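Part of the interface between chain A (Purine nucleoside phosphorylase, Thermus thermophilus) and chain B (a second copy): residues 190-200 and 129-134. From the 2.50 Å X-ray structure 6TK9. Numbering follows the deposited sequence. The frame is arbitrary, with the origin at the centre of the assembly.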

ATOM      1  N   SER A 190      24.510  -8.931   4.360  1.00 35.30           N
ATOM      2  CA  SER A 190      23.544  -9.384   5.393  1.00 34.28           C
ATOM      3  C   SER A 190      22.250  -9.692   4.669  1.00 34.30           C
ATOM      4  O   SER A 190      21.948  -8.959   3.728  1.00 44.06           O
ATOM      5  CB  SER A 190      23.317  -8.361   6.464  1.00 33.09           C
ATOM      6  OG  SER A 190      22.879  -7.136   5.906  1.00 32.05           O
ATOM      7  N   PHE A 191      21.549 -10.753   5.048  1.00 34.71           N
ATOM      8  CA  PHE A 191      20.210 -11.060   4.488  1.00 35.26           C
ATOM      9  C   PHE A 191      19.239  -9.979   5.002  1.00 34.81           C
ATOM     10  O   PHE A 191      19.561  -9.264   5.945  1.00 34.82           O
ATOM     11  CB  PHE A 191      19.788 -12.505   4.792  1.00 34.72           C
ATOM     12  CG  PHE A 191      20.445 -13.580   3.951  1.00 36.32           C
ATOM     13  CD1 PHE A 191      20.236 -13.647   2.581  1.00 35.21           C
ATOM     14  CD2 PHE A 191      21.264 -14.549   4.536  1.00 41.00           C
ATOM     15  CE1 PHE A 191      20.824 -14.649   1.820  1.00 37.22           C
ATOM     16  CE2 PHE A 191      21.860 -15.546   3.773  1.00 36.81           C
ATOM     17  CZ  PHE A 191      21.645 -15.588   2.415  1.00 37.52           C
ATOM     18  N   ALA A 192      18.095  -9.837   4.345  1.00 32.74           N
ATOM     19  CA  ALA A 192      17.047  -8.861   4.674  1.00 31.65           C
ATOM     20  C   ALA A 192      16.477  -9.175   6.063  1.00 31.97           C
ATOM     21  O   ALA A 192      16.356 -10.360   6.380  1.00 30.75           O
ATOM     22  CB  ALA A 192      15.978  -8.933   3.621  1.00 33.69           C
ATOM     23  N   SER A 193      16.145  -8.137   6.846  1.00 32.11           N
ATOM     24  CA  SER A 193      15.278  -8.241   8.047  1.00 34.10           C
ATOM     25  C   SER A 193      13.887  -8.682   7.588  1.00 36.45           C
ATOM     26  O   SER A 193      13.578  -8.552   6.371  1.00 35.84           O
ATOM     27  CB  SER A 193      15.183  -6.947   8.803  1.00 33.11           C
ATOM     28  OG  SER A 193      14.264  -6.058   8.160  1.00 36.72           O
ATOM     29  N   ARG A 194      13.066  -9.145   8.534  1.00 37.44           N
ATOM     30  CA  ARG A 194      11.641  -9.457   8.290  1.00 36.47           C
ATOM     31  C   ARG A 194      10.988  -8.230   7.635  1.00 37.43           C
ATOM     32  O   ARG A 194      10.389  -8.387   6.550  1.00 39.72           O
ATOM     33  CB  ARG A 194      10.967  -9.894   9.590  1.00 39.46           C
ATOM     34  CG  ARG A 194      11.415 -11.259  10.092  1.00 44.20           C
ATOM     35  CD  ARG A 194      10.467 -11.771  11.155  1.00 50.00           C
ATOM     36  NE  ARG A 194      10.957 -12.940  11.872  1.00 55.85           N
ATOM     37  CZ  ARG A 194      10.830 -14.203  11.476  1.00 57.29           C
ATOM     38  NH1 ARG A 194      10.230 -14.505  10.337  1.00 59.02           N
ATOM     39  NH2 ARG A 194      11.325 -15.169  12.226  1.00 59.39           N
ATOM     40  N   ALA A 195      11.159  -7.045   8.223  1.00 32.85           N
ATOM     41  CA  ALA A 195      10.504  -5.794   7.790  1.00 31.52           C
ATOM     42  C   ALA A 195      10.996  -5.404   6.397  1.00 35.21           C
ATOM     43  O   ALA A 195      10.161  -4.926   5.595  1.00 35.48           O
ATOM     44  CB  ALA A 195      10.765  -4.706   8.791  1.00 34.34           C
ATOM     45  N   GLU A 196      12.288  -5.616   6.106  1.00 36.55           N
ATOM     46  CA  GLU A 196      12.848  -5.371   4.753  1.00 35.01           C
ATOM     47  C   GLU A 196      12.210  -6.350   3.759  1.00 36.03           C
ATOM     48  O   GLU A 196      11.848  -5.898   2.652  1.00 36.00           O
ATOM     49  CB  GLU A 196      14.366  -5.492   4.749  1.00 36.24           C
ATOM     50  CG  GLU A 196      15.072  -4.268   5.291  1.00 37.55           C
ATOM     51  CD  GLU A 196      16.526  -4.505   5.689  1.00 40.06           C
ATOM     52  OE1 GLU A 196      16.875  -5.694   5.927  1.00 42.08           O
ATOM     53  OE2 GLU A 196      17.315  -3.509   5.739  1.00 37.36           O
ATOM     54  N   LEU A 197      12.046  -7.631   4.112  1.00 36.29           N
ATOM     55  CA  LEU A 197      11.414  -8.592   3.169  1.00 38.09           C
ATOM     56  C   LEU A 197       9.987  -8.114   2.887  1.00 42.14           C
ATOM     57  O   LEU A 197       9.591  -8.078   1.690  1.00 43.17           O
ATOM     58  CB  LEU A 197      11.403 -10.010   3.735  1.00 39.20           C
ATOM     59  CG  LEU A 197      12.744 -10.744   3.812  1.00 39.79           C
ATOM     60  CD1 LEU A 197      12.533 -12.109   4.463  1.00 34.27           C
ATOM     61  CD2 LEU A 197      13.392 -10.891   2.436  1.00 40.44           C
ATOM     62  N   ARG A 198       9.252  -7.744   3.944  1.00 43.91           N
ATOM     63  CA  ARG A 198       7.849  -7.280   3.829  1.00 44.90           C
ATOM     64  C   ARG A 198       7.843  -6.052   2.928  1.00 41.05           C
ATOM     65  O   ARG A 198       7.027  -6.015   1.997  1.00 35.37           O
ATOM     66  CB  ARG A 198       7.215  -6.961   5.185  1.00 51.93           C
ATOM     67  CG  ARG A 198       5.695  -6.900   5.117  1.00 64.71           C
ATOM     68  CD  ARG A 198       5.029  -6.597   6.448  1.00 78.98           C
ATOM     69  NE  ARG A 198       3.669  -6.089   6.264  1.00 88.40           N
ATOM     70  CZ  ARG A 198       3.100  -5.118   6.979  1.00 99.33           C
ATOM     71  NH1 ARG A 198       3.770  -4.499   7.943  1.00 97.13           N
ATOM     72  NH2 ARG A 198       1.857  -4.753   6.711  1.00101.54           N
ATOM     73  N   LEU A 199       8.761  -5.121   3.186  1.00 39.99           N
ATOM     74  CA  LEU A 199       8.869  -3.848   2.436  1.00 43.84           C
ATOM     75  C   LEU A 199       9.028  -4.176   0.938  1.00 44.25           C
ATOM     76  O   LEU A 199       8.277  -3.578   0.124  1.00 44.21           O
ATOM     77  CB  LEU A 199      10.024  -3.048   3.046  1.00 46.83           C
ATOM     78  CG  LEU A 199      10.694  -1.979   2.182  1.00 48.88           C
ATOM     79  CD1 LEU A 199      11.453  -1.001   3.072  1.00 49.19           C
ATOM     80  CD2 LEU A 199      11.632  -2.592   1.166  1.00 50.13           C
ATOM     81  N   LEU A 200       9.868  -5.152   0.570  1.00 40.95           N
ATOM     82  CA  LEU A 200      10.191  -5.436  -0.866  1.00 43.29           C
ATOM     83  C   LEU A 200       9.039  -6.193  -1.540  1.00 42.39           C
ATOM     84  O   LEU A 200       8.799  -5.951  -2.729  1.00 42.47           O
ATOM     85  CB  LEU A 200      11.489  -6.240  -0.990  1.00 43.19           C
ATOM     86  CG  LEU A 200      12.756  -5.505  -0.573  1.00 40.77           C
ATOM     87  CD1 LEU A 200      13.903  -6.482  -0.404  1.00 40.25           C
ATOM     88  CD2 LEU A 200      13.085  -4.421  -1.572  1.00 40.83           C
TER
ATOM     89  N   LEU B 129      11.651  -4.078  17.727  1.00 35.55           N
ATOM     90  CA  LEU B 129      11.261  -5.451  17.328  1.00 36.16           C
ATOM     91  C   LEU B 129      11.940  -5.840  16.020  1.00 38.88           C
ATOM     92  O   LEU B 129      12.079  -7.043  15.771  1.00 42.71           O
ATOM     93  CB  LEU B 129       9.748  -5.501  17.139  1.00 35.82           C
ATOM     94  CG  LEU B 129       8.938  -5.130  18.372  1.00 35.17           C
ATOM     95  CD1 LEU B 129       7.475  -5.382  18.095  1.00 37.81           C
ATOM     96  CD2 LEU B 129       9.413  -5.906  19.590  1.00 34.80           C
ATOM     97  N   ASP B 130      12.260  -4.861  15.180  1.00 39.07           N
ATOM     98  CA  ASP B 130      12.917  -5.093  13.873  1.00 37.47           C
ATOM     99  C   ASP B 130      13.364  -3.732  13.326  1.00 37.21           C
ATOM    100  O   ASP B 130      13.068  -2.709  13.964  1.00 34.68           O
ATOM    101  CB  ASP B 130      11.983  -5.861  12.933  1.00 38.05           C
ATOM    102  CG  ASP B 130      12.677  -6.721  11.876  1.00 41.60           C
ATOM    103  OD1 ASP B 130      13.925  -6.864  11.910  1.00 41.43           O
ATOM    104  OD2 ASP B 130      11.959  -7.263  11.029  1.00 44.58           O
ATOM    105  N   TYR B 131      14.084  -3.740  12.207  1.00 35.42           N
ATOM    106  CA  TYR B 131      14.667  -2.537  11.580  1.00 35.81           C
ATOM    107  C   TYR B 131      14.360  -2.569  10.093  1.00 36.62           C
ATOM    108  O   TYR B 131      14.025  -3.647   9.589  1.00 34.38           O
ATOM    109  CB  TYR B 131      16.181  -2.461  11.788  1.00 35.71           C
ATOM    110  CG  TYR B 131      17.006  -3.484  11.056  1.00 35.22           C
ATOM    111  CD1 TYR B 131      17.366  -3.312   9.730  1.00 37.65           C
ATOM    112  CD2 TYR B 131      17.497  -4.600  11.717  1.00 37.48           C
ATOM    113  CE1 TYR B 131      18.150  -4.243   9.062  1.00 34.26           C
ATOM    114  CE2 TYR B 131      18.262  -5.551  11.061  1.00 37.10           C
ATOM    115  CZ  TYR B 131      18.604  -5.362   9.735  1.00 37.04           C
ATOM    116  OH  TYR B 131      19.346  -6.311   9.094  1.00 43.05           O
ATOM    117  N   ILE B 132      14.484  -1.404   9.456  1.00 34.35           N
ATOM    118  CA  ILE B 132      14.553  -1.242   7.981  1.00 37.21           C
ATOM    119  C   ILE B 132      15.756  -0.331   7.684  1.00 37.39           C
ATOM    120  O   ILE B 132      15.866   0.739   8.301  1.00 39.75           O
ATOM    121  CB  ILE B 132      13.217  -0.679   7.447  1.00 39.12           C
ATOM    122  CG1 ILE B 132      12.080  -1.691   7.524  1.00 36.40           C
ATOM    123  CG2 ILE B 132      13.365  -0.123   6.036  1.00 40.76           C
ATOM    124  CD1 ILE B 132      10.731  -1.052   7.344  1.00 40.52           C
ATOM    125  N   ASN B 133      16.626  -0.746   6.771  1.00 35.10           N
ATOM    126  CA  ASN B 133      17.767   0.059   6.279  1.00 34.08           C
ATOM    127  C   ASN B 133      17.333   0.880   5.058  1.00 34.73           C
ATOM    128  O   ASN B 133      17.229   0.292   3.970  1.00 30.71           O
ATOM    129  CB  ASN B 133      18.918  -0.857   5.902  1.00 34.54           C
ATOM    130  CG  ASN B 133      20.132  -0.075   5.484  1.00 35.09           C
ATOM    131  OD1 ASN B 133      21.218  -0.638   5.376  1.00 40.23           O
ATOM    132  ND2 ASN B 133      19.963   1.223   5.301  1.00 33.20           N
ATOM    133  N   PHE B 134      17.124   2.196   5.203  1.00 35.98           N
ATOM    134  CA  PHE B 134      16.760   3.086   4.066  1.00 35.95           C
ATOM    135  C   PHE B 134      17.948   3.998   3.696  1.00 33.96           C
ATOM    136  O   PHE B 134      17.772   4.952   2.967  1.00 34.30           O
ATOM    137  CB  PHE B 134      15.435   3.801   4.357  1.00 35.03           C
ATOM    138  CG  PHE B 134      14.754   4.291   3.107  1.00 35.69           C
ATOM    139  CD1 PHE B 134      14.145   3.405   2.236  1.00 38.90           C
ATOM    140  CD2 PHE B 134      14.786   5.627   2.762  1.00 34.56           C
ATOM    141  CE1 PHE B 134      13.566   3.849   1.056  1.00 41.82           C
ATOM    142  CE2 PHE B 134      14.187   6.070   1.598  1.00 38.85           C
ATOM    143  CZ  PHE B 134      13.575   5.183   0.743  1.00 39.58           C
TER

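Chain A runs as a loop from S190(A) to S193(A) and then enters a helix at R194(A) that continues past L200(A). Chain B turns a corner at L129(B) and continues as a strand through D130(B), Y131(B), I132(B) and N133(B). The helix and strand axes approach to 7.0 Å, and their N-to-C directions differ by 53°. E196(A) and I132(B) are the closest pair in backbone register, with CA of E196(A) 5.5 Å from CA of I132(B). The first turn of the helix therefore lies against the strand. The two stretches bury 435 Å² between them.

S193(A) is the N-cap of the helix. Its OG accepts from N of E196(A) at 2.9 Å, a backbone amide that has no partner in the preceding turn. The same OG donates across the interface to O of Y131(B) at 2.8 Å. One hydroxyl thus both caps the helix and ties it to the strand. In return, N of S193(A) donates to OE1 of E196(A) at 2.7 Å, so each residue's side chain accepts from the other's backbone N.

D130(B) also meets the start of the helix. Its OD2 accepts from N of A195(A) at 2.9 Å, which satisfies a second free amide of the first turn. N of R194(A) is 3.3 Å from OD2 of D130(B), but the angle is too poor for a hydrogen bond. The other carboxylate oxygen, OD1 of D130(B), accepts a weak bond from N of Y131(B) at 3.1 Å.

E196(A) completes the polar set. Its CA-to-CB bond points sideways, but the end of the side chain comes nearer to the strand. OE2 of E196(A) accepts from the backbone N of N133(B) at 3.0 Å. Since OE1 is held by N of S193(A), the two carboxylate oxygens serve different chains.

The Y131(B) ring packs against the same region. CB of S193(A) lies over one face, 4.0 Å from the ring centroid and 14° off the normal, a CH-pi contact. OE2 of E196(A) sits at the ring edge, 3.5 Å from CE1 of Y131(B).

Apolar packing follows along the helix. CB of A195(A) is 3.5 Å from CG1 of I132(B). One turn later, CD1 of L199(A) is 3.6 Å from CG2 of I132(B). I132(B) thus bridges two successive turns. The end of R194(A) leads away, and its guanidinium group is hydrogen-bonded elsewhere in the structure.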